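Local coordinates for protein cellulose hydrolase (Bacillus licheniformis, PDB 4YZT) that hydrolyses internal beta-1,4-glucosidic bonds of cellulose as a family 5 endoglucanase and binds cellotetraose, at residues A[225-231]-A[272-277]; A[353-359]-A[389-395]. All coordinates share one frame. Residues are numbered along the deposited sequence.

Contact 1. Residues A[225-231]-A[272-277]; sequences YSPWDYV and YGTLGA. With BGC (beta-D-glucopyranose), chain B.
Two loops at the C-terminal ends of neighbouring barrel strands meet here. Residues 225-231 pass through a cis peptide before Pro227, the N-cap of a single helical turn, 228-231; residues 272-277 are irregular, with Gly273 and Gly276 at positive phi. The closest CA pairing is Val231 with Thr274, 4.4 Å. Where the turn ends, Val231 O accepts a hydrogen bond from Leu275 N (2.8 Å) and a weak one from Ala277 N (3.4 Å). The m,t side chain of Leu275 is a bump filling the hollow between Tyr225, Trp228 and Val231: CD2 lies 3.9 Å from Tyr225 CE1, and CD1 sits over one face of that ring, 3.7 Å from Trp228 CZ3 and 4.4 Å from Val231 CG2. Ala277 CB nestles 3.4 Å from Tyr230 O. Tyr225 and Leu275 belong to the glycan pocket at the C-terminal end of the TIM barrel, where family 5 active sites lie; glucose C6 is 4.0 Å from Leu275 CD1. Tyr225 OH is hydrogen-bonded to Glu271 OE1 on strand 267-272, while helix 280-296 packs behind Tyr230, Val231 and Thr274.

Contact 2. Residues A[353-359]-A[389-395]; sequences SDQTVDI and KTVSIKA
Asp354, Val391 and Ile359 carry much of this antiparallel pairing, in which the axes of strands 355-359 and 390-393 approach to 4.7 Å, their N-to-C directions 156° apart. Gln355-Ile393 and Val357-Val391 are hydrogen-bonded pairs; Thr356-Ser392 and Asp358-Thr390 are non-hydrogen-bonded ones. Val391 N donates a hydrogen bond to Val357 O (2.9 Å), and Val357 N one to Val391 O (2.8 Å). On the face shared with Gln355, Val357 and Ile393, the t side chain of Val391 brings Val391 CB to 4.4 Å from Val357 CB and Val391 CG2 to 4.0 Å from Ile359 CD1. Ile359, an m,t rotamer, closes one end with a hydrogen bond from Ile359 N to Lys389 O (2.8 Å). At the other end Asp354 (chi1 m) turns its carboxylate to the start of helix 395-401: OD1 accepts a hydrogen bond from Ala395 N (2.7 Å), and OD2 makes a long salt bridge to Lys394 NZ, 3.9 Å. On the opposite face, one water joins Thr356 OG1 to Ser392 OG, and a second links Asp358 OD1, Lys389 O and Thr390 OG1. Buried Val357, Val391 and Ile393 against exposed Thr356 and Asp358 imply a sheet of the X2 module with one face turned inward and the other to solvent.

From the N terminus, the chain first builds most of the family 5 barrel, and contact 1 closes a loop of 40 residues, 232-271, that contains helix 243-261 and all but the last residue of strand 267-272. It thereby ties the segment after strand 218-224 to the one after strand 267-272, the sixth and seventh strands of the barrel. The last barrel strand, 299-303, follows before the chain enters the X2 module. There contact 2 closes a loop of 29 residues, 360-388, made of strands and turns without helix, and binds strand 355-360 to 390-393 within a mixed sheet. The two contacts are in series, neither nesting nor crossing; their centres lie 30 Å apart. The nearest atoms of contacts 1 and 2 are about 16 Å apart.

Contact 1. Residues A[225-231]-A[272-277]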
loop_
_atom_site.group_PDB
_atom_site.type_symbol
_atom_site.label_atom_id
_atom_site.label_comp_id
_atom_site.label_asym_id
_atom_site.label_seq_id
_atom_site.Cartn_x
_atom_site.Cartn_y
_atom_site.Cartn_z
ATOM N N TYR A 225 0.684 5.433 6.876
ATOM C CA TYR A 225 0.826 3.976 6.865
ATOM C C TYR A 225 0.567 3.371 8.249
ATOM O O TYR A 225 1.264 2.442 8.666
ATOM C CB TYR A 225 2.225 3.582 6.404
ATOM C CG TYR A 225 2.534 3.735 4.922
ATOM C CD1 TYR A 225 1.881 2.954 3.959
ATOM C CD2 TYR A 225 3.523 4.623 4.492
ATOM C CE1 TYR A 225 2.191 3.069 2.611
ATOM C CE2 TYR A 225 3.846 4.741 3.142
ATOM C CZ TYR A 225 3.181 3.959 2.213
ATOM O OH TYR A 225 3.505 4.078 0.876
ATOM N N SER A 226 -0.423 3.899 8.967
ATOM C CA SER A 226 -0.718 3.401 10.309
ATOM C C SER A 226 -1.940 2.498 10.351
ATOM O O SER A 226 -2.915 2.721 9.637
ATOM C CB SER A 226 -0.904 4.572 11.271
ATOM O OG SER A 226 0.305 5.298 11.365
ATOM N N PRO A 227 -1.885 1.441 11.187
ATOM C CA PRO A 227 -0.765 1.007 12.029
ATOM C C PRO A 227 0.283 0.279 11.197
ATOM O O PRO A 227 -0.075 -0.583 10.395
ATOM C CB PRO A 227 -1.415 0.045 13.044
ATOM C CG PRO A 227 -2.926 0.169 12.821
ATOM C CD PRO A 227 -3.084 0.616 11.404
ATOM N N TRP A 228 1.549 0.633 11.372
ATOM C CA TRP A 228 2.623 0.066 10.557
ATOM C C TRP A 228 2.627 -1.462 10.575
ATOM O O TRP A 228 2.835 -2.098 9.537
ATOM C CB TRP A 228 3.982 0.568 11.032
ATOM C CG TRP A 228 5.105 -0.005 10.240
ATOM C CD1 TRP A 228 5.987 -0.969 10.637
ATOM C CD2 TRP A 228 5.478 0.359 8.904
ATOM N NE1 TRP A 228 6.880 -1.239 9.622
ATOM C CE2 TRP A 228 6.586 -0.440 8.547
ATOM C CE3 TRP A 228 4.976 1.279 7.972
ATOM C CZ2 TRP A 228 7.206 -0.339 7.301
ATOM C CZ3 TRP A 228 5.589 1.369 6.730
ATOM C CH2 TRP A 228 6.697 0.568 6.411
ATOM N N ASP A 229 2.393 -2.045 11.749
ATOM C CA ASP A 229 2.501 -3.495 11.857
ATOM C C ASP A 229 1.282 -4.208 11.257
ATOM O O ASP A 229 1.373 -5.378 10.883
ATOM C CB ASP A 229 2.756 -3.942 13.312
ATOM C CG ASP A 229 1.939 -3.181 14.344
ATOM O OD1 ASP A 229 1.402 -2.090 14.060
ATOM O OD2 ASP A 229 1.837 -3.702 15.470
ATOM N N TYR A 230 0.158 -3.508 11.103
ATOM C CA TYR A 230 -0.942 -4.101 10.354
ATOM C C TYR A 230 -0.659 -4.008 8.849
ATOM O O TYR A 230 -0.774 -5.015 8.136
ATOM C CB TYR A 230 -2.313 -3.452 10.664
ATOM C CG TYR A 230 -3.280 -3.815 9.556
ATOM C CD1 TYR A 230 -3.682 -5.145 9.364
ATOM C CD2 TYR A 230 -3.703 -2.857 8.631
ATOM C CE1 TYR A 230 -4.519 -5.500 8.309
ATOM C CE2 TYR A 230 -4.539 -3.206 7.564
ATOM C CZ TYR A 230 -4.939 -4.524 7.411
ATOM O OH TYR A 230 -5.757 -4.878 6.360
ATOM N N VAL A 231 -0.288 -2.824 8.356
ATOM C CA VAL A 231 -0.155 -2.672 6.907
ATOM C C VAL A 231 0.981 -3.536 6.380
ATOM O O VAL A 231 0.900 -4.035 5.257
ATOM C CB VAL A 231 0.033 -1.183 6.465
ATOM C CG1 VAL A 231 -1.150 -0.341 6.926
ATOM C CG2 VAL A 231 1.321 -0.599 6.967
ATOM N N TYR A 272 -0.426 6.035 0.698
ATOM C CA TYR A 272 -1.125 5.227 1.692
ATOM C C TYR A 272 -1.327 3.841 1.090
ATOM O O TYR A 272 -1.212 3.657 -0.134
ATOM C CB TYR A 272 -2.489 5.830 2.086
ATOM C CG TYR A 272 -3.533 5.568 1.036
ATOM C CD1 TYR A 272 -4.382 4.459 1.120
ATOM C CD2 TYR A 272 -3.641 6.395 -0.075
ATOM C CE1 TYR A 272 -5.319 4.192 0.124
ATOM C CE2 TYR A 272 -4.582 6.146 -1.071
ATOM C CZ TYR A 272 -5.405 5.035 -0.971
ATOM O OH TYR A 272 -6.319 4.787 -1.968
ATOM N N GLY A 273 -1.662 2.873 1.940
ATOM C CA GLY A 273 -2.050 1.565 1.452
ATOM C C GLY A 273 -1.419 0.441 2.244
ATOM O O GLY A 273 -0.548 0.666 3.084
ATOM N N THR A 274 -1.852 -0.788 1.980
ATOM C CA THR A 274 -1.252 -1.915 2.679
ATOM C C THR A 274 0.022 -2.317 1.957
ATOM O O THR A 274 0.218 -1.995 0.779
ATOM C CB THR A 274 -2.224 -3.123 2.809
ATOM O OG1 THR A 274 -2.802 -3.442 1.535
ATOM C CG2 THR A 274 -3.337 -2.780 3.785
ATOM N N LEU A 275 0.892 -2.997 2.693
ATOM C CA LEU A 275 2.237 -3.325 2.250
ATOM C C LEU A 275 2.501 -4.795 2.535
ATOM O O LEU A 275 3.527 -5.148 3.119
ATOM C CB LEU A 275 3.282 -2.449 2.963
ATOM C CG LEU A 275 3.158 -0.919 2.843
ATOM C CD1 LEU A 275 4.247 -0.229 3.677
ATOM C CD2 LEU A 275 3.210 -0.465 1.379
ATOM N N GLY A 276 1.558 -5.649 2.151
ATOM C CA GLY A 276 1.729 -7.074 2.367
ATOM C C GLY A 276 0.620 -7.744 3.158
ATOM O O GLY A 276 0.451 -8.960 3.061
ATOM N N ALA A 277 -0.126 -6.965 3.942
ATOM C CA ALA A 277 -1.305 -7.484 4.636
ATOM C C ALA A 277 -2.175 -8.238 3.634
ATOM O O ALA A 277 -2.464 -7.701 2.562
ATOM C CB ALA A 277 -2.095 -6.338 5.287
HETATM C C2 BGC B . 8.543 5.691 0.499
HETATM C C3 BGC B . 8.345 4.591 -0.484
HETATM C C4 BGC B . 8.360 3.277 0.162
HETATM C C5 BGC B . 7.275 3.245 1.238
HETATM C C6 BGC B . 7.082 1.930 1.943
HETATM C C1 BGC B . 7.451 5.485 1.514
HETATM O O1 BGC B . 7.156 6.572 2.339
HETATM O O2 BGC B . 8.336 7.007 -0.103
HETATM O O3 BGC B . 9.326 4.656 -1.613
HETATM O O4 BGC B . 8.139 2.248 -0.868
HETATM O O5 BGC B . 7.632 4.250 2.239
HETATM O O6 BGC B . 8.256 1.680 2.699
#

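Contact 2. Residues A[353-359]-A[389-395]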
loop_
_atom_site.group_PDB
_atom_site.type_symbol
_atom_site.label_atom_id
_atom_site.label_comp_id
_atom_site.label_asym_id
_atom_site.label_seq_id
_atom_site.Cartn_x
_atom_site.Cartn_y
_atom_site.Cartn_z
ATOM N N SER A 353 -24.228 -26.438 7.251
ATOM C CA SER A 353 -25.406 -25.759 7.774
ATOM C C SER A 353 -25.521 -24.406 7.110
ATOM O O SER A 353 -24.625 -24.001 6.365
ATOM C CB SER A 353 -25.328 -25.610 9.295
ATOM O OG SER A 353 -24.215 -24.814 9.669
ATOM N N ASP A 354 -26.621 -23.705 7.373
ATOM C CA ASP A 354 -26.802 -22.373 6.810
ATOM C C ASP A 354 -25.645 -21.478 7.240
ATOM O O ASP A 354 -25.109 -21.620 8.341
ATOM C CB ASP A 354 -28.140 -21.775 7.238
ATOM C CG ASP A 354 -29.327 -22.564 6.716
ATOM O OD1 ASP A 354 -29.140 -23.392 5.801
ATOM O OD2 ASP A 354 -30.448 -22.360 7.225
ATOM N N GLN A 355 -25.256 -20.569 6.349
ATOM C CA GLN A 355 -24.119 -19.692 6.574
ATOM C C GLN A 355 -24.549 -18.236 6.646
ATOM O O GLN A 355 -25.214 -17.748 5.742
ATOM C CB GLN A 355 -23.092 -19.854 5.457
ATOM C CG GLN A 355 -21.933 -18.894 5.565
ATOM C CD GLN A 355 -21.094 -19.163 6.794
ATOM O OE1 GLN A 355 -20.889 -20.324 7.177
ATOM N NE2 GLN A 355 -20.610 -18.096 7.430
ATOM N N THR A 356 -24.154 -17.546 7.705
ATOM C CA THR A 356 -24.492 -16.139 7.845
ATOM C C THR A 356 -23.380 -15.263 7.285
ATOM O O THR A 356 -22.190 -15.507 7.524
ATOM C CB THR A 356 -24.779 -15.774 9.324
ATOM O OG1 THR A 356 -25.958 -16.467 9.760
ATOM C CG2 THR A 356 -25.012 -14.276 9.490
ATOM N N VAL A 357 -23.782 -14.266 6.499
ATOM C CA VAL A 357 -22.881 -13.231 6.019
ATOM C C VAL A 357 -23.415 -11.892 6.502
ATOM O O VAL A 357 -24.542 -11.517 6.179
ATOM C CB VAL A 357 -22.768 -13.219 4.479
ATOM C CG1 VAL A 357 -21.706 -12.226 4.019
ATOM C CG2 VAL A 357 -22.446 -14.602 3.952
ATOM N N ASP A 358 -22.618 -11.182 7.295
ATOM C CA ASP A 358 -23.000 -9.863 7.776
ATOM C C ASP A 358 -22.515 -8.779 6.822
ATOM O O ASP A 358 -21.415 -8.860 6.281
ATOM C CB ASP A 358 -22.442 -9.615 9.181
ATOM C CG ASP A 358 -23.042 -10.548 10.222
ATOM O OD1 ASP A 358 -24.284 -10.714 10.242
ATOM O OD2 ASP A 358 -22.269 -11.112 11.024
ATOM N N ILE A 359 -23.337 -7.755 6.620
ATOM C CA ILE A 359 -22.977 -6.667 5.712
ATOM C C ILE A 359 -22.976 -5.310 6.419
ATOM O O ILE A 359 -23.999 -4.884 6.956
ATOM C CB ILE A 359 -23.944 -6.601 4.508
ATOM C CG1 ILE A 359 -24.150 -7.987 3.892
ATOM C CG2 ILE A 359 -23.440 -5.611 3.464
ATOM C CD1 ILE A 359 -25.112 -7.976 2.724
ATOM N N LYS A 389 -29.114 -6.303 6.229
ATOM C CA LYS A 389 -27.682 -6.315 6.504
ATOM C C LYS A 389 -27.199 -7.677 6.989
ATOM O O LYS A 389 -26.055 -7.815 7.430
ATOM C CB LYS A 389 -27.324 -5.237 7.530
ATOM C CG LYS A 389 -28.070 -5.328 8.847
ATOM C CD LYS A 389 -27.779 -4.107 9.722
ATOM C CE LYS A 389 -28.501 -4.204 11.062
ATOM N NZ LYS A 389 -28.283 -3.005 11.916
ATOM N N THR A 390 -28.079 -8.673 6.915
ATOM C CA THR A 390 -27.732 -10.028 7.326
ATOM C C THR A 390 -28.287 -11.020 6.321
ATOM O O THR A 390 -29.498 -11.098 6.122
ATOM C CB THR A 390 -28.280 -10.367 8.719
ATOM O OG1 THR A 390 -28.281 -9.190 9.535
ATOM C CG2 THR A 390 -27.436 -11.453 9.375
ATOM N N VAL A 391 -27.392 -11.771 5.694
ATOM C CA VAL A 391 -27.774 -12.729 4.674
ATOM C C VAL A 391 -27.535 -14.157 5.165
ATOM O O VAL A 391 -26.476 -14.468 5.703
ATOM C CB VAL A 391 -26.994 -12.477 3.371
ATOM C CG1 VAL A 391 -27.117 -13.656 2.421
ATOM C CG2 VAL A 391 -27.470 -11.178 2.712
ATOM N N SER A 392 -28.535 -15.016 4.998
ATOM C CA SER A 392 -28.373 -16.424 5.319
ATOM C C SER A 392 -28.311 -17.257 4.045
ATOM O O SER A 392 -29.324 -17.437 3.371
ATOM C CB SER A 392 -29.515 -16.912 6.204
ATOM O OG SER A 392 -29.452 -18.320 6.370
ATOM N N ILE A 393 -27.124 -17.750 3.705
ATOM C CA ILE A 393 -26.989 -18.654 2.572
ATOM C C ILE A 393 -27.398 -20.048 3.036
ATOM O O ILE A 393 -26.783 -20.591 3.952
ATOM C CB ILE A 393 -25.546 -18.694 2.022
ATOM C CG1 ILE A 393 -24.962 -17.281 1.890
ATOM C CG2 ILE A 393 -25.497 -19.448 0.698
ATOM C CD1 ILE A 393 -25.510 -16.495 0.726
ATOM N N LYS A 394 -28.431 -20.617 2.417
ATOM C CA LYS A 394 -28.961 -21.916 2.842
ATOM C C LYS A 394 -27.989 -23.061 2.574
ATOM O O LYS A 394 -27.238 -23.044 1.601
ATOM C CB LYS A 394 -30.303 -22.202 2.158
ATOM C CG LYS A 394 -31.376 -21.172 2.475
ATOM C CD LYS A 394 -31.419 -20.869 3.970
ATOM C CE LYS A 394 -32.300 -19.667 4.262
ATOM N NZ LYS A 394 -32.192 -19.180 5.669
ATOM N N ALA A 395 -28.014 -24.049 3.466
ATOM C CA ALA A 395 -27.100 -25.188 3.425
ATOM C C ALA A 395 -27.169 -25.936 2.095
ATOM O O ALA A 395 -26.149 -26.321 1.534
ATOM C CB ALA A 395 -27.405 -26.137 4.574
HETATM O O HOH W 1 -27.875 -18.469 8.750
HETATM O O HOH W 2 -25.583 -8.205 10.299
#